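Local coordinates for hypothetical protein TT1561 (Thermus thermophilus, PDB 1UF3), which is of unknown function but belongs to the calcineurin-like metallophosphoesterases, binds calcium and is probably a metal-dependent phosphoesterase, at residues A[23-28]-A[56-61]; A[101-106]-A[147-152]; A[213-216]-A[221-224]. All coordinates share one frame; numbering follows the deposited sequence.

Contact 1: residues A[23-28]-A[56-61]; sequences KFVKLA and FRILSE
Val25, on helix 18-25, meets Ile58 and Leu59 of helix 49-59 and Glu61 just beyond them in the chain. The backbones come nearest at Val25 and Leu59, whose CA atoms lie 6.3 Å apart. Of the 150 Å² buried between the segments, 83 Å² belong to Val25, so one valine carries most of the contact.

The carbon contacts with side chains fan out from its two methyls. CG2 of Val25 has CG2 of Ile58 at 4.3 Å and CD2 of Leu59 at the same distance, and CG1 of Val25 rests against CB of Glu61 at 4.2 Å, the contact being with the base of that side chain and not its carboxylate. With CG1 anti to the backbone N (chi1 168°), CG2 stands anti to the carbonyl carbon, and both branches can address the other segment.

A second group of contacts is with the backbone. CG2 of Val25 approaches O of Ile58 at 3.8 Å and CA of Leu59 at 3.9 Å, while CG1 of Val25 also comes to 3.9 Å from that oxygen of Ile58. The two methyls therefore sit beside a carbonyl that is already engaged, since Ile58 O accepts a bond from Glu61 N.

Around this point Ile58 also packs on Leu18 and Leu21, which extends the helix-helix seam, while Phe24 reaches Leu9 and Thr11 of strand 7-12. Glu61 lies against Arg218 of a neighbouring subunit. This is plain apolar packing between two helices that connect successive parallel strands of the six-stranded sheet, away from the metal sites.

No hydrogen bond or salt bridge crosses between the segments; the join of the two helices here rests on van der Waals packing.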
loop_
_atom_site.group_PDB
_atom_site.type_symbol
_atom_site.label_atom_id
_atom_site.label_comp_id
_atom_site.label_asym_id
_atom_site.label_seq_id
_atom_site.Cartn_x
_atom_site.Cartn_y
_atom_site.Cartn_z
ATOM N N LYS A 23 -20.015 -5.755 15.500
ATOM C CA LYS A 23 -20.390 -5.842 14.088
ATOM C C LYS A 23 -20.058 -4.492 13.445
ATOM O O LYS A 23 -19.578 -4.426 12.314
ATOM C CB LYS A 23 -21.890 -6.130 13.931
ATOM C CG LYS A 23 -22.341 -7.528 14.389
ATOM C CD LYS A 23 -23.874 -7.604 14.430
ATOM C CE LYS A 23 -24.398 -8.993 14.791
ATOM N NZ LYS A 23 -24.341 -9.956 13.655
ATOM N N PHE A 24 -20.317 -3.425 14.195
ATOM C CA PHE A 24 -20.061 -2.055 13.751
ATOM C C PHE A 24 -18.574 -1.894 13.421
ATOM O O PHE A 24 -18.213 -1.406 12.354
ATOM C CB PHE A 24 -20.462 -1.068 14.854
ATOM C CG PHE A 24 -20.129 0.375 14.544
ATOM C CD1 PHE A 24 -20.835 1.079 13.572
ATOM C CD2 PHE A 24 -19.091 1.018 15.213
ATOM C CE1 PHE A 24 -20.514 2.411 13.260
ATOM C CE2 PHE A 24 -18.755 2.355 14.914
ATOM C CZ PHE A 24 -19.472 3.052 13.931
ATOM N N VAL A 25 -17.725 -2.324 14.346
ATOM C CA VAL A 25 -16.276 -2.248 14.168
ATOM C C VAL A 25 -15.819 -3.061 12.961
ATOM O O VAL A 25 -14.957 -2.609 12.199
ATOM C CB VAL A 25 -15.549 -2.724 15.449
ATOM C CG1 VAL A 25 -14.065 -2.926 15.190
ATOM C CG2 VAL A 25 -15.755 -1.695 16.543
ATOM N N LYS A 26 -16.399 -4.245 12.770
ATOM C CA LYS A 26 -16.036 -5.083 11.632
ATOM C C LYS A 26 -16.508 -4.550 10.278
ATOM O O LYS A 26 -16.189 -5.116 9.234
ATOM C CB LYS A 26 -16.566 -6.497 11.827
ATOM C CG LYS A 26 -15.957 -7.188 13.006
ATOM C CD LYS A 26 -16.152 -8.687 12.907
ATOM C CE LYS A 26 -15.487 -9.398 14.064
ATOM N NZ LYS A 26 -15.778 -10.864 14.030
ATOM N N LEU A 27 -17.259 -3.458 10.293
ATOM C CA LEU A 27 -17.745 -2.856 9.061
ATOM C C LEU A 27 -16.681 -1.963 8.440
ATOM O O LEU A 27 -16.676 -1.740 7.229
ATOM C CB LEU A 27 -18.943 -1.947 9.327
ATOM C CG LEU A 27 -20.238 -2.423 9.952
ATOM C CD1 LEU A 27 -21.089 -1.195 10.177
ATOM C CD2 LEU A 27 -20.945 -3.399 9.046
ATOM N N ALA A 28 -15.814 -1.419 9.289
ATOM C CA ALA A 28 -14.801 -0.483 8.841
ATOM C C ALA A 28 -13.911 -0.944 7.690
ATOM O O ALA A 28 -13.770 -0.225 6.716
ATOM C CB ALA A 28 -13.942 -0.022 10.044
ATOM N N PHE A 56 -14.337 -0.638 25.109
ATOM C CA PHE A 56 -13.121 -0.103 24.490
ATOM C C PHE A 56 -12.203 -1.160 23.877
ATOM O O PHE A 56 -11.554 -0.923 22.850
ATOM C CB PHE A 56 -12.382 0.738 25.517
ATOM C CG PHE A 56 -13.062 2.039 25.804
ATOM C CD1 PHE A 56 -13.170 2.514 27.093
ATOM C CD2 PHE A 56 -13.596 2.800 24.760
ATOM C CE1 PHE A 56 -13.798 3.726 27.359
ATOM C CE2 PHE A 56 -14.223 4.014 25.020
ATOM C CZ PHE A 56 -14.324 4.475 26.323
ATOM N N ARG A 57 -12.162 -2.343 24.476
ATOM C CA ARG A 57 -11.334 -3.415 23.935
ATOM C C ARG A 57 -11.839 -3.785 22.538
ATOM O O ARG A 57 -11.052 -4.007 21.607
ATOM C CB ARG A 57 -11.399 -4.634 24.855
ATOM C CG ARG A 57 -10.522 -5.773 24.407
ATOM C CD ARG A 57 -9.402 -6.037 25.403
ATOM N NE ARG A 57 -8.396 -6.933 24.824
ATOM C CZ ARG A 57 -7.254 -7.272 25.412
ATOM N NH1 ARG A 57 -6.950 -6.797 26.616
ATOM N NH2 ARG A 57 -6.406 -8.081 24.785
ATOM N N ILE A 58 -13.159 -3.861 22.403
ATOM C CA ILE A 58 -13.789 -4.191 21.128
ATOM C C ILE A 58 -13.595 -3.046 20.128
ATOM O O ILE A 58 -13.271 -3.291 18.979
ATOM C CB ILE A 58 -15.317 -4.481 21.326
ATOM C CG1 ILE A 58 -15.493 -5.933 21.783
ATOM C CG2 ILE A 58 -16.111 -4.211 20.031
ATOM C CD1 ILE A 58 -16.825 -6.212 22.456
ATOM N N LEU A 59 -13.765 -1.807 20.575
ATOM C CA LEU A 59 -13.598 -0.655 19.681
ATOM C C LEU A 59 -12.155 -0.537 19.196
ATOM O O LEU A 59 -11.908 -0.160 18.049
ATOM C CB LEU A 59 -13.981 0.627 20.396
ATOM C CG LEU A 59 -14.600 1.793 19.622
ATOM C CD1 LEU A 59 -14.330 3.046 20.417
ATOM C CD2 LEU A 59 -14.052 1.922 18.228
ATOM N N SER A 60 -11.215 -0.888 20.077
ATOM C CA SER A 60 -9.780 -0.824 19.779
ATOM C C SER A 60 -9.349 -1.716 18.616
ATOM O O SER A 60 -8.296 -1.487 18.013
ATOM C CB SER A 60 -8.957 -1.184 21.031
ATOM O OG SER A 60 -8.897 -2.601 21.205
ATOM N N GLU A 61 -10.154 -2.721 18.286
ATOM C CA GLU A 61 -9.829 -3.623 17.181
ATOM C C GLU A 61 -9.827 -2.936 15.803
ATOM O O GLU A 61 -9.202 -3.417 14.851
ATOM C CB GLU A 61 -10.826 -4.785 17.149
ATOM C CG GLU A 61 -10.824 -5.640 18.421
ATOM C CD GLU A 61 -9.987 -6.893 18.277
ATOM O OE1 GLU A 61 -8.852 -6.794 17.749
ATOM O OE2 GLU A 61 -10.462 -7.974 18.697
#

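Contact 2: residues A[101-106]-A[147-152]; sequences FTFWRG and KDYPKI
Phe103 and Tyr149 bring their rings together in an oblique pairing, with centroids 4.5 Å apart and planes at 46°. From Phe103 CB, which points toward segment 147-152, CG leaves anti to the carbonyl carbon (chi1 -69°) and sends one side of the ring to the tyrosine. CD2 of Phe103 lies 4.0 Å from both CD2 and CE2 of Tyr149. Next comes CE2 of Phe103, 3.4 Å above the plane of the Tyr149 ring and over its centre, so all six ring carbons are near it. At the tip, CZ of Phe103 reaches CZ of Tyr149 at 3.8 Å.

The pair joins strand 101-104 to the loop leading into strand 151-155; in this mixed sheet strand 108-118 runs between the two strands, antiparallel to 101-104 and parallel to 151-155, and its Leu109 touches both rings. Trp104 adds a looser contact, its CE3 being 4.4 Å from Ile152 CD1. An alanine in place of Tyr149 would remove the ring beneath CE2 and is likely to leave the Phe103 ring freer to turn, with a gap beside Leu109.

The cluster also borders a subunit interface. Arg105 forms a cation-pi pair with Tyr149 of a neighbouring subunit, while Tyr149 packs on Arg105 of that same subunit.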
loop_
_atom_site.group_PDB
_atom_site.type_symbol
_atom_site.label_atom_id
_atom_site.label_comp_id
_atom_site.label_asym_id
_atom_site.label_seq_id
_atom_site.Cartn_x
_atom_site.Cartn_y
_atom_site.Cartn_z
ATOM N N PHE A 101 -9.795 18.081 22.604
ATOM C CA PHE A 101 -9.707 18.032 21.148
ATOM C C PHE A 101 -8.566 17.166 20.631
ATOM O O PHE A 101 -7.684 16.769 21.391
ATOM C CB PHE A 101 -9.492 19.455 20.632
ATOM C CG PHE A 101 -8.113 19.980 20.902
ATOM C CD1 PHE A 101 -7.083 19.780 19.975
ATOM C CD2 PHE A 101 -7.814 20.576 22.122
ATOM C CE1 PHE A 101 -5.787 20.155 20.264
ATOM C CE2 PHE A 101 -6.524 20.958 22.429
ATOM C CZ PHE A 101 -5.498 20.743 21.494
ATOM N N THR A 102 -8.606 16.863 19.337
ATOM C CA THR A 102 -7.513 16.141 18.699
ATOM C C THR A 102 -7.547 16.523 17.215
ATOM O O THR A 102 -8.544 17.088 16.762
ATOM C CB THR A 102 -7.631 14.607 18.858
ATOM O OG1 THR A 102 -6.432 13.999 18.366
ATOM C CG2 THR A 102 -8.816 14.056 18.101
ATOM N N PHE A 103 -6.463 16.252 16.477
ATOM C CA PHE A 103 -6.427 16.554 15.044
ATOM C C PHE A 103 -6.407 15.283 14.241
ATOM O O PHE A 103 -5.728 14.318 14.597
ATOM C CB PHE A 103 -5.169 17.338 14.619
ATOM C CG PHE A 103 -5.118 18.740 15.111
ATOM C CD1 PHE A 103 -4.271 19.082 16.160
ATOM C CD2 PHE A 103 -5.867 19.741 14.493
ATOM C CE1 PHE A 103 -4.167 20.401 16.584
ATOM C CE2 PHE A 103 -5.777 21.054 14.906
ATOM C CZ PHE A 103 -4.926 21.400 15.953
ATOM N N TRP A 104 -7.159 15.275 13.151
ATOM C CA TRP A 104 -7.154 14.140 12.256
ATOM C C TRP A 104 -6.504 14.655 10.974
ATOM O O TRP A 104 -6.492 15.861 10.725
ATOM C CB TRP A 104 -8.559 13.688 11.926
ATOM C CG TRP A 104 -9.184 12.782 12.926
ATOM C CD1 TRP A 104 -8.607 12.252 14.048
ATOM C CD2 TRP A 104 -10.538 12.322 12.910
ATOM N NE1 TRP A 104 -9.529 11.490 14.737
ATOM C CE2 TRP A 104 -10.721 11.516 14.060
ATOM C CE3 TRP A 104 -11.621 12.520 12.036
ATOM C CZ2 TRP A 104 -11.949 10.905 14.365
ATOM C CZ3 TRP A 104 -12.850 11.912 12.339
ATOM C CH2 TRP A 104 -12.998 11.118 13.495
ATOM N N ARG A 105 -5.966 13.756 10.168
ATOM C CA ARG A 105 -5.347 14.193 8.927
ATOM C C ARG A 105 -6.403 14.776 7.969
ATOM O O ARG A 105 -7.473 14.186 7.749
ATOM C CB ARG A 105 -4.612 13.043 8.251
ATOM C CG ARG A 105 -3.687 13.569 7.184
ATOM C CD ARG A 105 -2.649 12.577 6.748
ATOM N NE ARG A 105 -1.896 13.148 5.638
ATOM C CZ ARG A 105 -1.080 12.457 4.851
ATOM N NH1 ARG A 105 -0.903 11.151 5.051
ATOM N NH2 ARG A 105 -0.455 13.074 3.861
ATOM N N GLY A 106 -6.093 15.940 7.418
ATOM C CA GLY A 106 -7.028 16.601 6.525
ATOM C C GLY A 106 -6.523 17.999 6.234
ATOM O O GLY A 106 -6.293 18.329 5.081
ATOM N N LYS A 147 -5.774 28.222 14.987
ATOM C CA LYS A 147 -6.105 28.899 13.735
ATOM C C LYS A 147 -6.301 28.150 12.416
ATOM O O LYS A 147 -5.545 27.251 12.060
ATOM C CB LYS A 147 -5.065 30.015 13.497
ATOM C CG LYS A 147 -4.903 31.004 14.653
ATOM C CD LYS A 147 -6.262 31.543 15.099
ATOM C CE LYS A 147 -6.164 32.882 15.823
ATOM N NZ LYS A 147 -5.416 32.839 17.106
ATOM N N ASP A 148 -7.341 28.547 11.685
ATOM C CA ASP A 148 -7.626 28.011 10.355
ATOM C C ASP A 148 -7.859 26.521 10.184
ATOM O O ASP A 148 -7.433 25.942 9.175
ATOM C CB ASP A 148 -6.502 28.422 9.390
ATOM C CG ASP A 148 -6.129 29.888 9.530
ATOM O OD1 ASP A 148 -7.057 30.723 9.627
ATOM O OD2 ASP A 148 -4.912 30.204 9.551
ATOM N N TYR A 149 -8.528 25.880 11.131
ATOM C CA TYR A 149 -8.770 24.458 10.963
ATOM C C TYR A 149 -10.250 24.157 10.775
ATOM O O TYR A 149 -11.079 24.695 11.478
ATOM C CB TYR A 149 -8.293 23.666 12.193
ATOM C CG TYR A 149 -6.794 23.652 12.457
ATOM C CD1 TYR A 149 -6.216 24.520 13.375
ATOM C CD2 TYR A 149 -5.973 22.751 11.806
ATOM C CE1 TYR A 149 -4.859 24.487 13.638
ATOM C CE2 TYR A 149 -4.615 22.707 12.060
ATOM C CZ TYR A 149 -4.064 23.570 12.974
ATOM O OH TYR A 149 -2.713 23.487 13.236
ATOM N N PRO A 150 -10.597 23.332 9.782
ATOM C CA PRO A 150 -12.012 23.002 9.618
ATOM C C PRO A 150 -12.329 22.206 10.911
ATOM O O PRO A 150 -11.525 21.352 11.314
ATOM C CB PRO A 150 -12.013 22.081 8.404
ATOM C CG PRO A 150 -10.786 22.546 7.609
ATOM C CD PRO A 150 -9.775 22.817 8.664
ATOM N N LYS A 151 -13.468 22.470 11.553
ATOM C CA LYS A 151 -13.839 21.768 12.799
ATOM C C LYS A 151 -14.905 20.673 12.676
ATOM O O LYS A 151 -15.819 20.761 11.842
ATOM C CB LYS A 151 -14.307 22.775 13.851
ATOM C CG LYS A 151 -13.258 23.804 14.248
ATOM C CD LYS A 151 -13.869 24.918 15.088
ATOM C CE LYS A 151 -12.929 26.096 15.247
ATOM N NZ LYS A 151 -13.573 27.297 15.872
ATOM N N ILE A 152 -14.757 19.624 13.493
ATOM C CA ILE A 152 -15.712 18.507 13.549
ATOM C C ILE A 152 -16.111 18.418 15.026
ATOM O O ILE A 152 -15.257 18.205 15.896
ATOM C CB ILE A 152 -15.083 17.165 13.110
ATOM C CG1 ILE A 152 -14.706 17.221 11.621
ATOM C CG2 ILE A 152 -16.077 16.008 13.373
ATOM C CD1 ILE A 152 -14.216 15.909 11.020
#

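Contact 3: residues A[213-216]-A[221-224]; sequences SLLD and KLET
Leu214 holds CG anti to its nitrogen (chi1 179°) and Glu223 holds CG anti to its carbonyl carbon (chi1 -84°); the two side chains then run alongside each other, Glu223 OE1 lying 3.7 Å from Leu214 CD2. A water joins them, donating to Leu214 O at 2.8 Å and, in a short bond, to Glu223 OE1. That carboxylate also forms a salt bridge with Arg2 of a neighbouring subunit.

The backbones pair antiparallel. Leu214 and Glu223 exchange two bonds, Leu214 N to Glu223 O and Glu223 N to Leu214 O, each of 2.9 Å. Leu214 O is thus gripped twice, by an amide and by the water. Asp216 N gives Lys221 O a 2.7 Å bond with a C=O...N angle of 171°, whereas the return bond from Lys221 N to Asp216 O is weak at 3.4 Å. The Asp216 carboxylate is held by Arg6 and by Ala219 N of the turn.

On the sheet face away from Leu214, Leu215 and Leu222 lie side by side and pack on Trp200 and Val202 of the second sheet. This is a beta hairpin forming, within this chain, one edge of the six-stranded sheet, in the two-sheet sandwich characteristic of calcineurin-like metallophosphoesterases.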
loop_
_atom_site.group_PDB
_atom_site.type_symbol
_atom_site.label_atom_id
_atom_site.label_comp_id
_atom_site.label_asym_id
_atom_site.label_seq_id
_atom_site.Cartn_x
_atom_site.Cartn_y
_atom_site.Cartn_z
ATOM N N SER A 213 -24.128 5.124 9.894
ATOM C CA SER A 213 -23.929 5.833 8.644
ATOM C C SER A 213 -22.426 5.894 8.301
ATOM O O SER A 213 -21.557 5.823 9.176
ATOM C CB SER A 213 -24.441 7.279 8.766
ATOM O OG SER A 213 -25.832 7.377 9.076
ATOM N N LEU A 214 -22.137 6.014 7.015
ATOM C CA LEU A 214 -20.772 6.196 6.539
ATOM C C LEU A 214 -20.872 7.567 5.863
ATOM O O LEU A 214 -21.529 7.699 4.820
ATOM C CB LEU A 214 -20.377 5.136 5.512
ATOM C CG LEU A 214 -18.940 5.342 4.979
ATOM C CD1 LEU A 214 -17.902 5.005 6.084
ATOM C CD2 LEU A 214 -18.713 4.459 3.767
ATOM N N LEU A 215 -20.291 8.586 6.484
ATOM C CA LEU A 215 -20.331 9.926 5.930
ATOM C C LEU A 215 -19.212 10.181 4.927
ATOM O O LEU A 215 -18.058 9.778 5.141
ATOM C CB LEU A 215 -20.212 10.994 7.013
ATOM C CG LEU A 215 -20.551 10.852 8.493
ATOM C CD1 LEU A 215 -20.909 12.226 8.981
ATOM C CD2 LEU A 215 -21.655 9.850 8.765
ATOM N N ASP A 216 -19.561 10.855 3.835
ATOM C CA ASP A 216 -18.596 11.242 2.816
ATOM C C ASP A 216 -18.401 12.735 3.069
ATOM O O ASP A 216 -19.218 13.567 2.632
ATOM C CB ASP A 216 -19.162 11.010 1.402
ATOM C CG ASP A 216 -18.213 11.499 0.309
ATOM O OD1 ASP A 216 -17.406 12.389 0.600
ATOM O OD2 ASP A 216 -18.267 10.998 -0.825
ATOM N N LYS A 221 -22.522 13.844 2.057
ATOM C CA LYS A 221 -23.502 12.820 1.742
ATOM C C LYS A 221 -23.283 11.668 2.729
ATOM O O LYS A 221 -22.164 11.462 3.195
ATOM C CB LYS A 221 -23.301 12.291 0.323
ATOM C CG LYS A 221 -23.780 13.187 -0.792
ATOM C CD LYS A 221 -23.620 12.467 -2.133
ATOM C CE LYS A 221 -24.092 13.321 -3.305
ATOM N NZ LYS A 221 -24.087 12.552 -4.587
ATOM N N LEU A 222 -24.348 10.930 3.036
ATOM C CA LEU A 222 -24.275 9.796 3.954
ATOM C C LEU A 222 -24.764 8.536 3.267
ATOM O O LEU A 222 -25.664 8.593 2.419
ATOM C CB LEU A 222 -25.184 9.996 5.168
ATOM C CG LEU A 222 -25.003 11.145 6.149
ATOM C CD1 LEU A 222 -26.074 11.049 7.229
ATOM C CD2 LEU A 222 -23.626 11.071 6.764
ATOM N N GLU A 223 -24.172 7.403 3.640
ATOM C CA GLU A 223 -24.604 6.108 3.136
ATOM C C GLU A 223 -25.142 5.442 4.383
ATOM O O GLU A 223 -24.545 5.552 5.451
ATOM C CB GLU A 223 -23.446 5.316 2.552
ATOM C CG GLU A 223 -23.177 5.701 1.111
ATOM C CD GLU A 223 -21.919 5.083 0.560
ATOM O OE1 GLU A 223 -20.817 5.506 0.974
ATOM O OE2 GLU A 223 -22.037 4.173 -0.285
ATOM N N THR A 224 -26.275 4.764 4.247
ATOM C CA THR A 224 -26.949 4.136 5.375
ATOM C C THR A 224 -26.783 2.632 5.532
ATOM O O THR A 224 -26.615 1.901 4.559
ATOM C CB THR A 224 -28.461 4.494 5.317
ATOM O OG1 THR A 224 -28.705 5.610 6.183
ATOM C CG2 THR A 224 -29.336 3.310 5.698
HETATM O O HOH W 1 -20.638 7.733 2.189
#

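How the contacts relate
From the N terminus the three contacts close in series, with no nesting and no crossing. Contact 1 comes first: its 27 intervening residues include strand 35-39, so it joins two helices flanking that strand in sequence. Contact 2 then closes a loop of 40 residues across the second sheet, with strand 108-118 inside the loop and, in space, between its two ends. Contact 3 spans just four residues, a hairpin at the 221-226 edge of the first sheet, within this chain. Their centres are about 18 to 24 Å apart and none touches another; contacts 1 and 3 come nearest, at about 5 Å between nearest atoms. Together they sample the helical layer and both sheets.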